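Side-chain contacts in HD-GYP domain-containing protein (Bdellovibrio bacteriovorus, PDB 3TM8), which binds two iron ions in an unconventional HD-GYP domain and probably belongs to the cyclic-di-GMP phosphodiesterases: residues Glu62-Lys65 with Arg66-Lys70; Glu81-Ser84 with Tyr85-Tyr88; Lys91-Glu94 with Thr95-Asp99; Ala302-Met306 with Ile307-Gly311. All blocks are in the same frame, centred on the assembly; numbering follows the deposited sequence.

In the fold
All four contacts are local, each within one turn or helix. Contact 1 lies in the loop between strands 48-53 and 74-78; contacts 2 and 3 adjoin on helix 82-97, their centres about 16 Å apart, while contacts 1 and 4 touch no other. The centre of contact 1 is about 22 Å from those of contacts 2 and 3. Contact 4 ends helix 301-308 in the HD domain, across the chain's centre from contacts 2 and 3, about 48 Å and 40 Å away between centres. It is also the contact related to the metal site: the His309 side chain is about 12 Å from a bound iron, whereas contacts 1 to 3 lie away from that site.

Contact 1 (Glu62-Lys65 with Arg66-Lys70)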
loop_
_atom_site.group_PDB
_atom_site.type_symbol
_atom_site.label_atom_id
_atom_site.label_comp_id
_atom_site.label_asym_id
_atom_site.label_seq_id
_atom_site.Cartn_x
_atom_site.Cartn_y
_atom_site.Cartn_z
ATOM N N GLU A 62 -10.701 17.476 6.359
ATOM C CA GLU A 62 -9.570 18.377 6.147
ATOM C C GLU A 62 -8.558 18.354 7.290
ATOM O O GLU A 62 -7.421 18.805 7.129
ATOM C CB GLU A 62 -10.056 19.809 5.907
ATOM C CG GLU A 62 -10.884 19.975 4.643
ATOM C CD GLU A 62 -11.293 21.416 4.393
ATOM O OE1 GLU A 62 -11.033 22.272 5.266
ATOM O OE2 GLU A 62 -11.874 21.693 3.322
ATOM N N ARG A 63 -8.958 17.820 8.438
ATOM C CA ARG A 63 -8.042 17.736 9.567
ATOM C C ARG A 63 -6.875 16.808 9.263
ATOM O O ARG A 63 -5.824 16.907 9.887
ATOM C CB ARG A 63 -8.768 17.300 10.841
ATOM C CG ARG A 63 -9.722 18.355 11.375
ATOM C CD ARG A 63 -10.478 17.886 12.613
ATOM N NE ARG A 63 -11.278 18.976 13.169
ATOM C CZ ARG A 63 -12.242 18.825 14.070
ATOM N NH1 ARG A 63 -12.546 17.616 14.529
ATOM N NH2 ARG A 63 -12.909 19.885 14.509
ATOM N N LEU A 64 -7.047 15.914 8.295
ATOM C CA LEU A 64 -5.974 14.999 7.939
ATOM C C LEU A 64 -4.776 15.726 7.333
ATOM O O LEU A 64 -3.668 15.204 7.340
ATOM C CB LEU A 64 -6.479 13.912 6.991
ATOM C CG LEU A 64 -5.495 12.775 6.711
ATOM C CD1 LEU A 64 -5.026 12.112 8.003
ATOM C CD2 LEU A 64 -6.133 11.767 5.769
ATOM N N LYS A 65 -4.995 16.932 6.819
ATOM C CA LYS A 65 -3.900 17.704 6.230
ATOM C C LYS A 65 -2.755 17.938 7.217
ATOM O O LYS A 65 -1.603 18.103 6.818
ATOM C CB LYS A 65 -4.418 19.032 5.678
ATOM C CG LYS A 65 -5.376 18.871 4.513
ATOM C CD LYS A 65 -5.960 20.210 4.103
ATOM C CE LYS A 65 -7.067 20.039 3.074
ATOM N NZ LYS A 65 -7.776 21.320 2.813
ATOM N N ARG A 66 -3.075 17.943 8.505
ATOM C CA ARG A 66 -2.055 18.082 9.539
ATOM C C ARG A 66 -1.017 16.958 9.482
ATOM O O ARG A 66 0.072 17.086 10.041
ATOM C CB ARG A 66 -2.699 18.104 10.928
ATOM C CG ARG A 66 -3.755 19.179 11.135
ATOM C CD ARG A 66 -4.223 19.194 12.583
ATOM N NE ARG A 66 -3.153 19.623 13.480
ATOM C CZ ARG A 66 -3.060 19.293 14.763
ATOM N NH1 ARG A 66 -3.974 18.512 15.327
ATOM N NH2 ARG A 66 -2.042 19.743 15.485
ATOM N N LEU A 67 -1.365 15.854 8.826
ATOM C CA LEU A 67 -0.488 14.693 8.761
ATOM C C LEU A 67 -0.008 14.403 7.340
ATOM O O LEU A 67 0.679 13.410 7.117
ATOM C CB LEU A 67 -1.199 13.459 9.328
ATOM C CG LEU A 67 -1.621 13.625 10.788
ATOM C CD1 LEU A 67 -2.393 12.401 11.283
ATOM C CD2 LEU A 67 -0.405 13.908 11.670
ATOM N N LYS A 68 -0.375 15.269 6.399
ATOM C CA LYS A 68 -0.047 15.075 4.986
ATOM C C LYS A 68 1.066 16.005 4.508
ATOM O O LYS A 68 1.248 17.096 5.041
ATOM C CB LYS A 68 -1.298 15.289 4.127
ATOM C CG LYS A 68 -2.344 14.190 4.278
ATOM C CD LYS A 68 -3.667 14.544 3.613
ATOM C CE LYS A 68 -3.533 14.681 2.105
ATOM N NZ LYS A 68 -3.119 16.048 1.684
ATOM N N ASP A 69 1.799 15.567 3.487
ATOM C CA ASP A 69 2.814 16.397 2.830
ATOM C C ASP A 69 3.989 16.753 3.738
ATOM O O ASP A 69 4.706 17.720 3.474
ATOM C CB ASP A 69 2.199 17.693 2.287
ATOM C CG ASP A 69 1.099 17.442 1.298
ATOM O OD1 ASP A 69 1.409 17.002 0.171
ATOM O OD2 ASP A 69 -0.075 17.690 1.646
ATOM N N LYS A 70 4.193 15.961 4.785
ATOM C CA LYS A 70 5.203 16.272 5.790
ATOM C C LYS A 70 6.203 15.129 5.959
ATOM O O LYS A 70 7.023 15.150 6.869
ATOM C CB LYS A 70 4.507 16.592 7.112
ATOM C CG LYS A 70 3.677 17.891 7.050
ATOM C CD LYS A 70 2.519 17.854 8.030
ATOM C CE LYS A 70 1.644 19.096 7.964
ATOM N NZ LYS A 70 1.155 19.459 6.604
#
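Lys68 N and Lys70 NZ both donate to Lys65 O, the acceptor on which this turn closes. Lys68 N reaches Lys65 O over 3.1 Å from well above the carbonyl plane, whereas Lys70 NZ, also 3.1 Å from Lys65 O, arrives only 17° from that plane. The same Lys70 NZ donates to Lys68 O at 2.8 Å, so Lys70 ties two carbonyls three residues apart. Its side chain runs back extended until a bend at chi4 (52°) turns NZ inward to both oxygens.

Upstream, the bonds are of the i to i+3 kind: Arg66 N donates to Arg63 O, and Leu67 N to Leu64 O at 2.8 Å with a fairly straight N-H. The two arginine ends are satisfied outside the turn, Arg63 NH1 by Glu60 and Ser58, Arg66 NH1 by Asp57, while the Arg66 side chain also makes a cation-pi contact with Tyr52. Lys68 NZ has a weak, long salt bridge with its neighbour Asp69 OD2.

Apolar contacts accompany these bonds. The Lys68 chain crosses Leu64 at about a right angle, Lys68 CD 4.0 Å from Leu64 CG, and Leu64 CD1 lies 4.2 Å from Leu67 CD1. Leu67 is buried against Leu31, Phe59 and Leu53 of strand 48-53.

Successive i to i+3 bonds mark a short 3-10 helix, and Lys70 NZ ties the chain leaving it to Lys65 O within it and to Lys68 O just beyond; the two carbonyl dipoles probably stabilise the lysine charge, while Lys65 O shares its electron density between two donors.

Contact 2 (Glu81-Ser84 with Tyr85-Tyr88); sequences EENS and YRTY
From Glu81 to Tyr88 the backbone takes up the first turns of an alpha-helix, with Glu81 at the N-cap position and four successive i to i+4 bonds. Tyr85 N donates to Glu81 O, Arg86 N to Glu82 O at 2.9 Å, Thr87 N to Asn83 O and Tyr88 N to Ser84 O.

Arg86 folds back along this first turn. A bend at chi3 (-57°) brings its guanidinium over Asn83, whose CA sits under one face near the rim. Arg86 NH1 meets the aliphatic part of Glu82, 3.5 Å from Glu82 CG, and makes a long salt bridge of 3.9 Å with Glu82 OE2, the carboxylate and guanidinium planes being 44° apart. Arg86 NH2 approaches Asn83 OD1 to 3.6 Å, with the amide turned 60° from the guanidinium.

This is the N-terminal end of helix 82-97, which opens just after strand 74-78 and rests on strand 23-27 through Glu82 and Tyr85. Glu81 reaches Arg55 and Asn40 N, and Ser84 OG bonds to Asp38 O.

On the exposed side, in the conformer described, Thr87 OG1 lies 3.2 Å from Asn83 O and 3.0 Å from Ser84 O, while Thr87 CG2 lies 3.4 Å from Asn83 O.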
loop_
_atom_site.group_PDB
_atom_site.type_symbol
_atom_site.label_atom_id
_atom_site.label_comp_id
_atom_site.label_asym_id
_atom_site.label_seq_id
_atom_site.Cartn_x
_atom_site.Cartn_y
_atom_site.Cartn_z
ATOM N N GLU A 81 1.066 6.489 28.059
ATOM C CA GLU A 81 -0.202 6.636 27.345
ATOM C C GLU A 81 -0.406 5.566 26.267
ATOM O O GLU A 81 -1.328 5.653 25.449
ATOM C CB GLU A 81 -0.308 8.045 26.741
ATOM C CG GLU A 81 -0.326 9.159 27.779
ATOM C CD GLU A 81 -0.910 10.449 27.240
ATOM O OE1 GLU A 81 -0.293 11.065 26.350
ATOM O OE2 GLU A 81 -1.993 10.851 27.704
ATOM N N GLU A 82 0.434 4.541 26.279
ATOM C CA GLU A 82 0.365 3.525 25.238
ATOM C C GLU A 82 -0.971 2.776 25.244
ATOM O O GLU A 82 -1.505 2.430 24.185
ATOM C CB GLU A 82 1.536 2.551 25.353
ATOM C CG GLU A 82 1.638 1.594 24.171
ATOM C CD GLU A 82 2.933 0.805 24.160
ATOM O OE1 GLU A 82 3.678 0.866 25.163
ATOM O OE2 GLU A 82 3.204 0.131 23.146
ATOM N N ASN A 83 -1.523 2.535 26.426
ATOM C CA ASN A 83 -2.812 1.856 26.496
ATOM C C ASN A 83 -3.911 2.668 25.811
ATOM O O ASN A 83 -4.762 2.111 25.115
ATOM C CB ASN A 83 -3.196 1.514 27.943
ATOM C CG ASN A 83 -4.536 0.821 28.035
ATOM O OD1 ASN A 83 -4.700 -0.302 27.558
ATOM N ND2 ASN A 83 -5.503 1.485 28.652
ATOM N N SER A 84 -3.900 3.984 26.011
ATOM C CA SER A 84 -4.863 4.854 25.345
ATOM C C SER A 84 -4.740 4.755 23.825
ATOM O O SER A 84 -5.749 4.722 23.107
ATOM C CB SER A 84 -4.678 6.303 25.795
ATOM O OG SER A 84 -5.551 7.164 25.088
ATOM N N TYR A 85 -3.504 4.701 23.331
ATOM C CA TYR A 85 -3.256 4.540 21.902
ATOM C C TYR A 85 -3.761 3.186 21.391
ATOM O O TYR A 85 -4.426 3.105 20.355
ATOM C CB TYR A 85 -1.767 4.697 21.583
ATOM C CG TYR A 85 -1.459 4.304 20.164
ATOM C CD1 TYR A 85 -1.778 5.144 19.101
ATOM C CD2 TYR A 85 -0.906 3.065 19.878
ATOM C CE1 TYR A 85 -1.515 4.775 17.789
ATOM C CE2 TYR A 85 -0.643 2.686 18.572
ATOM C CZ TYR A 85 -0.958 3.538 17.538
ATOM O OH TYR A 85 -0.688 3.140 16.249
ATOM N N ARG A 86 -3.447 2.120 22.116
ATOM C CA ARG A 86 -3.868 0.796 21.674
ATOM C C ARG A 86 -5.386 0.697 21.581
ATOM O O ARG A 86 -5.928 0.095 20.643
ATOM C CB ARG A 86 -3.315 -0.297 22.596
ATOM C CG ARG A 86 -1.804 -0.524 22.479
ATOM C CD ARG A 86 -1.380 -1.806 23.195
ATOM N NE ARG A 86 -1.761 -1.792 24.605
ATOM C CZ ARG A 86 -0.919 -1.587 25.613
ATOM N NH1 ARG A 86 0.372 -1.393 25.378
ATOM N NH2 ARG A 86 -1.368 -1.587 26.862
ATOM N N THR A 87 -6.084 1.271 22.557
ATOM C CA THR A 87 -7.544 1.224 22.547
ATOM C C THR A 87 -8.107 2.114 21.444
ATOM O O THR A 87 -9.094 1.762 20.808
ATOM C CB THR A 87 -8.167 1.580 23.917
ATOM O OG1 THR A 87 -7.763 2.896 24.315
ATOM C CG2 THR A 87 -7.741 0.568 24.968
ATOM N N TYR A 88 -7.467 3.254 21.209
ATOM C CA TYR A 88 -7.847 4.129 20.105
ATOM C C TYR A 88 -7.779 3.386 18.776
ATOM O O TYR A 88 -8.715 3.424 17.972
ATOM C CB TYR A 88 -6.915 5.348 20.084
ATOM C CG TYR A 88 -6.911 6.125 18.788
ATOM C CD1 TYR A 88 -7.789 7.188 18.584
ATOM C CD2 TYR A 88 -6.011 5.810 17.773
ATOM C CE1 TYR A 88 -7.782 7.903 17.392
ATOM C CE2 TYR A 88 -5.999 6.514 16.593
ATOM C CZ TYR A 88 -6.881 7.551 16.395
ATOM O OH TYR A 88 -6.838 8.236 15.196
#

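Contact 3 (Lys91-Glu94 with Thr95-Asp99)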
loop_
_atom_site.group_PDB
_atom_site.type_symbol
_atom_site.label_atom_id
_atom_site.label_comp_id
_atom_site.label_asym_id
_atom_site.label_seq_id
_atom_site.Cartn_x
_atom_site.Cartn_y
_atom_site.Cartn_z
ATOM N N LYS A 91 -10.395 0.455 18.475
ATOM C CA LYS A 91 -11.722 1.025 18.244
ATOM C C LYS A 91 -11.873 1.575 16.820
ATOM O O LYS A 91 -12.902 1.386 16.181
ATOM C CB LYS A 91 -12.021 2.104 19.276
ATOM C CG LYS A 91 -13.311 2.856 19.063
ATOM C CD LYS A 91 -13.527 3.816 20.227
ATOM C CE LYS A 91 -14.669 4.785 19.981
ATOM N NZ LYS A 91 -14.731 5.803 21.073
ATOM N N ASN A 92 -10.843 2.241 16.315
ATOM C CA ASN A 92 -10.885 2.748 14.951
ATOM C C ASN A 92 -11.111 1.630 13.953
ATOM O O ASN A 92 -11.976 1.720 13.080
ATOM C CB ASN A 92 -9.576 3.436 14.599
ATOM C CG ASN A 92 -9.676 4.932 14.658
ATOM O OD1 ASN A 92 -10.647 5.485 15.187
ATOM N ND2 ASN A 92 -8.672 5.604 14.106
ATOM N N ILE A 93 -10.324 0.568 14.068
ATOM C CA ILE A 93 -10.393 -0.576 13.154
ATOM C C ILE A 93 -11.748 -1.282 13.225
ATOM O O ILE A 93 -12.381 -1.603 12.225
ATOM C CB ILE A 93 -9.294 -1.604 13.507
ATOM C CG1 ILE A 93 -7.921 -1.103 13.049
ATOM C CG2 ILE A 93 -9.601 -2.954 12.891
ATOM C CD1 ILE A 93 -6.759 -1.907 13.598
ATOM N N GLU A 94 -12.183 -1.559 14.447
ATOM C CA GLU A 94 -13.454 -2.254 14.629
ATOM C C GLU A 94 -14.600 -1.439 14.048
ATOM O O GLU A 94 -15.463 -1.970 13.344
ATOM C CB GLU A 94 -13.698 -2.545 16.110
ATOM C CG GLU A 94 -12.772 -3.610 16.664
ATOM C CD GLU A 94 -12.932 -3.842 18.156
ATOM O OE1 GLU A 94 -13.698 -3.102 18.812
ATOM O OE2 GLU A 94 -12.279 -4.771 18.671
ATOM N N THR A 95 -14.611 -0.143 14.340
ATOM C CA THR A 95 -15.679 0.709 13.840
ATOM C C THR A 95 -15.618 0.843 12.313
ATOM O O THR A 95 -16.647 0.763 11.654
ATOM C CB THR A 95 -15.701 2.095 14.539
ATOM O OG1 THR A 95 -14.499 2.813 14.257
ATOM C CG2 THR A 95 -15.815 1.923 16.032
ATOM N N ALA A 96 -14.421 1.014 11.754
ATOM C CA ALA A 96 -14.273 1.205 10.309
ATOM C C ALA A 96 -14.705 -0.001 9.471
ATOM O O ALA A 96 -15.344 0.161 8.437
ATOM C CB ALA A 96 -12.847 1.588 9.975
ATOM N N TYR A 97 -14.332 -1.204 9.893
ATOM C CA TYR A 97 -14.712 -2.398 9.129
ATOM C C TYR A 97 -16.195 -2.762 9.272
ATOM O O TYR A 97 -16.728 -3.504 8.461
ATOM C CB TYR A 97 -13.852 -3.592 9.532
ATOM C CG TYR A 97 -12.445 -3.585 8.973
ATOM C CD1 TYR A 97 -12.209 -3.736 7.610
ATOM C CD2 TYR A 97 -11.347 -3.472 9.816
ATOM C CE1 TYR A 97 -10.912 -3.751 7.101
ATOM C CE2 TYR A 97 -10.056 -3.487 9.323
ATOM C CZ TYR A 97 -9.841 -3.633 7.964
ATOM O OH TYR A 97 -8.562 -3.647 7.442
ATOM N N ASP A 98 -16.850 -2.240 10.303
ATOM C CA ASP A 98 -18.262 -2.511 10.572
ATOM C C ASP A 98 -19.161 -1.901 9.488
ATOM O O ASP A 98 -19.243 -0.683 9.354
ATOM C CB ASP A 98 -18.609 -1.928 11.943
ATOM C CG ASP A 98 -20.012 -2.271 12.412
ATOM O OD1 ASP A 98 -20.803 -2.824 11.633
ATOM O OD2 ASP A 98 -20.316 -1.959 13.577
ATOM N N ASP A 99 -19.847 -2.747 8.724
ATOM C CA ASP A 99 -20.706 -2.269 7.641
ATOM C C ASP A 99 -22.082 -1.780 8.108
ATOM O O ASP A 99 -22.882 -1.331 7.290
ATOM C CB ASP A 99 -20.900 -3.365 6.586
ATOM C CG ASP A 99 -19.656 -3.615 5.742
ATOM O OD1 ASP A 99 -18.942 -2.651 5.392
ATOM O OD2 ASP A 99 -19.408 -4.792 5.403
#
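Lys91 O has two close donor atoms on Thr95: the backbone N, 2.9 Å away with an N-H angle of 162°, and the hydroxyl OG1, also at 2.9 Å. Thr95 OG1 lies 3.0 Å from Asn92 O as well, and which carbonyl receives its proton is not settled. With chi1 at 63°, Thr95 OG1 sits between the backbone N and the carbonyl carbon of its own residue, which folds the hydroxyl back onto the preceding turn; Thr95 CG2 then comes to lie 4.0 Å from Lys91 CG.

One step along, Ala96 N bonds to Asn92 O at 2.9 Å and Tyr97 N to Ile93 O, whereas Asp98 N holds Glu94 O weakly as the helix runs out. Ile93 and Tyr97 lie side by side, pointing the same way. In the conformer described, Ile93 CG2 meets the edge of the tyrosine ring in its plane, 3.6 Å from Tyr97 CD2. Tyr97 OH is bonded to Gln116, and its ring makes a cation-pi contact with Lys142.

The buried Asn92 amide is used on both atoms, OD1 by Gln35 NE2 and ND2 by Arg32 O. Ile93, Ala96 and Tyr97 all face helix 105-125, meeting Ser115, Ile111 and Ile112. Here the amphipathic C-terminal turns of helix 82-97 pack on the next helix, a hydroxyl returning to the backbone on their outer side.

Contact 4 (Ala302-Met306 with Ile307-Gly311)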
loop_
_atom_site.group_PDB
_atom_site.type_symbol
_atom_site.label_atom_id
_atom_site.label_comp_id
_atom_site.label_asym_id
_atom_site.label_seq_id
_atom_site.Cartn_x
_atom_site.Cartn_y
_atom_site.Cartn_z
ATOM N N ALA A 302 -3.248 4.761 -19.371
ATOM C CA ALA A 302 -3.410 3.624 -20.275
ATOM C C ALA A 302 -2.667 3.840 -21.596
ATOM O O ALA A 302 -1.941 2.954 -22.055
ATOM C CB ALA A 302 -4.879 3.346 -20.523
ATOM N N LYS A 303 -2.844 5.017 -22.195
ATOM C CA LYS A 303 -2.157 5.356 -23.440
ATOM C C LYS A 303 -0.649 5.272 -23.266
ATOM O O LYS A 303 0.062 4.743 -24.127
ATOM C CB LYS A 303 -2.540 6.760 -23.923
ATOM C CG LYS A 303 -1.667 7.250 -25.067
ATOM C CD LYS A 303 -1.879 8.727 -25.362
ATOM C CE LYS A 303 -1.254 9.585 -24.276
ATOM N NZ LYS A 303 -1.411 11.028 -24.563
ATOM N N LYS A 304 -0.156 5.805 -22.153
ATOM C CA LYS A 304 1.279 5.808 -21.903
ATOM C C LYS A 304 1.858 4.404 -21.837
ATOM O O LYS A 304 2.912 4.139 -22.413
ATOM C CB LYS A 304 1.612 6.584 -20.627
ATOM C CG LYS A 304 1.636 8.090 -20.813
ATOM C CD LYS A 304 2.545 8.753 -19.788
ATOM C CE LYS A 304 4.028 8.580 -20.131
ATOM N NZ LYS A 304 4.445 7.153 -20.273
ATOM N N LEU A 305 1.180 3.505 -21.132
ATOM C CA LEU A 305 1.614 2.114 -21.110
ATOM C C LEU A 305 1.624 1.508 -22.518
ATOM O O LEU A 305 2.536 0.770 -22.877
ATOM C CB LEU A 305 0.724 1.275 -20.195
ATOM C CG LEU A 305 0.912 1.512 -18.700
ATOM C CD1 LEU A 305 0.102 0.506 -17.924
ATOM C CD2 LEU A 305 2.378 1.380 -18.349
ATOM N N MET A 306 0.609 1.811 -23.317
ATOM C CA MET A 306 0.522 1.234 -24.653
ATOM C C MET A 306 1.556 1.785 -25.628
ATOM O O MET A 306 2.033 1.055 -26.500
ATOM C CB MET A 306 -0.882 1.415 -25.218
ATOM C CG MET A 306 -1.906 0.605 -24.461
ATOM S SD MET A 306 -3.572 0.935 -25.012
ATOM C CE MET A 306 -3.528 0.272 -26.680
ATOM N N ILE A 307 1.921 3.057 -25.486
ATOM C CA ILE A 307 2.797 3.737 -26.443
ATOM C C ILE A 307 4.247 3.862 -25.963
ATOM O O ILE A 307 5.166 4.034 -26.766
ATOM C CB ILE A 307 2.252 5.146 -26.776
ATOM C CG1 ILE A 307 0.955 5.047 -27.579
ATOM C CG2 ILE A 307 3.282 5.967 -27.539
ATOM C CD1 ILE A 307 0.419 6.395 -28.023
ATOM N N ASP A 308 4.439 3.804 -24.645
ATOM C CA ASP A 308 5.772 3.889 -24.045
ATOM C C ASP A 308 6.174 2.589 -23.332
ATOM O O ASP A 308 7.336 2.401 -22.975
ATOM C CB ASP A 308 5.851 5.069 -23.070
ATOM C CG ASP A 308 5.674 6.413 -23.759
ATOM O OD1 ASP A 308 6.096 6.554 -24.929
ATOM O OD2 ASP A 308 5.115 7.333 -23.125
ATOM N N HIS A 309 5.210 1.698 -23.116
ATOM C CA HIS A 309 5.486 0.407 -22.485
ATOM C C HIS A 309 4.983 -0.707 -23.388
ATOM O O HIS A 309 4.339 -1.654 -22.928
ATOM C CB HIS A 309 4.805 0.308 -21.119
ATOM C CG HIS A 309 5.272 1.330 -20.130
ATOM N ND1 HIS A 309 5.900 0.990 -18.951
ATOM C CD2 HIS A 309 5.197 2.681 -20.141
ATOM C CE1 HIS A 309 6.193 2.089 -18.280
ATOM N NE2 HIS A 309 5.778 3.129 -18.980
ATOM N N VAL A 310 5.287 -0.582 -24.675
ATOM C CA VAL A 310 4.701 -1.433 -25.705
ATOM C C VAL A 310 4.806 -2.918 -25.382
ATOM O O VAL A 310 5.899 -3.440 -25.154
ATOM C CB VAL A 310 5.346 -1.177 -27.084
ATOM C CG1 VAL A 310 4.657 -2.014 -28.160
ATOM C CG2 VAL A 310 5.287 0.305 -27.434
ATOM N N GLY A 311 3.657 -3.587 -25.356
ATOM C CA GLY A 311 3.610 -5.031 -25.243
ATOM C C GLY A 311 3.937 -5.559 -23.862
ATOM O O GLY A 311 4.104 -6.762 -23.669
HETATM O O HOH W 1 6.346 5.814 -18.699
#
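Helix 301-308 ends within this span: Ile307 N bonds to Lys303 O and Asp308 N to Lys304 O at 2.7 Å, after which His309 leaves helical geometry, its N holding Leu305 O and, more distantly, Lys304 O by weak bonds.

Lys304 and Asp308 make the salt bridge of this turn. Lys304 NZ gives a hydrogen bond of 2.9 Å to Asp308 OD2, which accepts on its anti lone pair, away from the other carboxylate oxygen. Bends at chi3 (76°) and chi4 (-57°) bring the lysine end back over the turn. A water 2.8 Å from Lys304 NZ accepts from it and also lies 2.8 Å from His309 NE2, in the plane of the imidazole, so it links the two side chains, whose nitrogens do not touch.

The ring of His309 is covered on one face by Leu305. Leu305 CD2 stands over the centre of the His309 ring in a CH-pi contact, 3.5 Å from the centroid and 14° off the normal. Leu305 itself is buried against Ala286, Met287 and Leu290 of helix 276-293. On the outer side, in the conformer described, Ile307 CD1 lies 3.7 Å from Lys303 CG.

This is a helix C-terminus in the HD domain, packed on helix 276-293, which carries the iron ligand Asn285; the His309 side chain lies about 9 Å from that of Asn285, near the di-iron site but not in it.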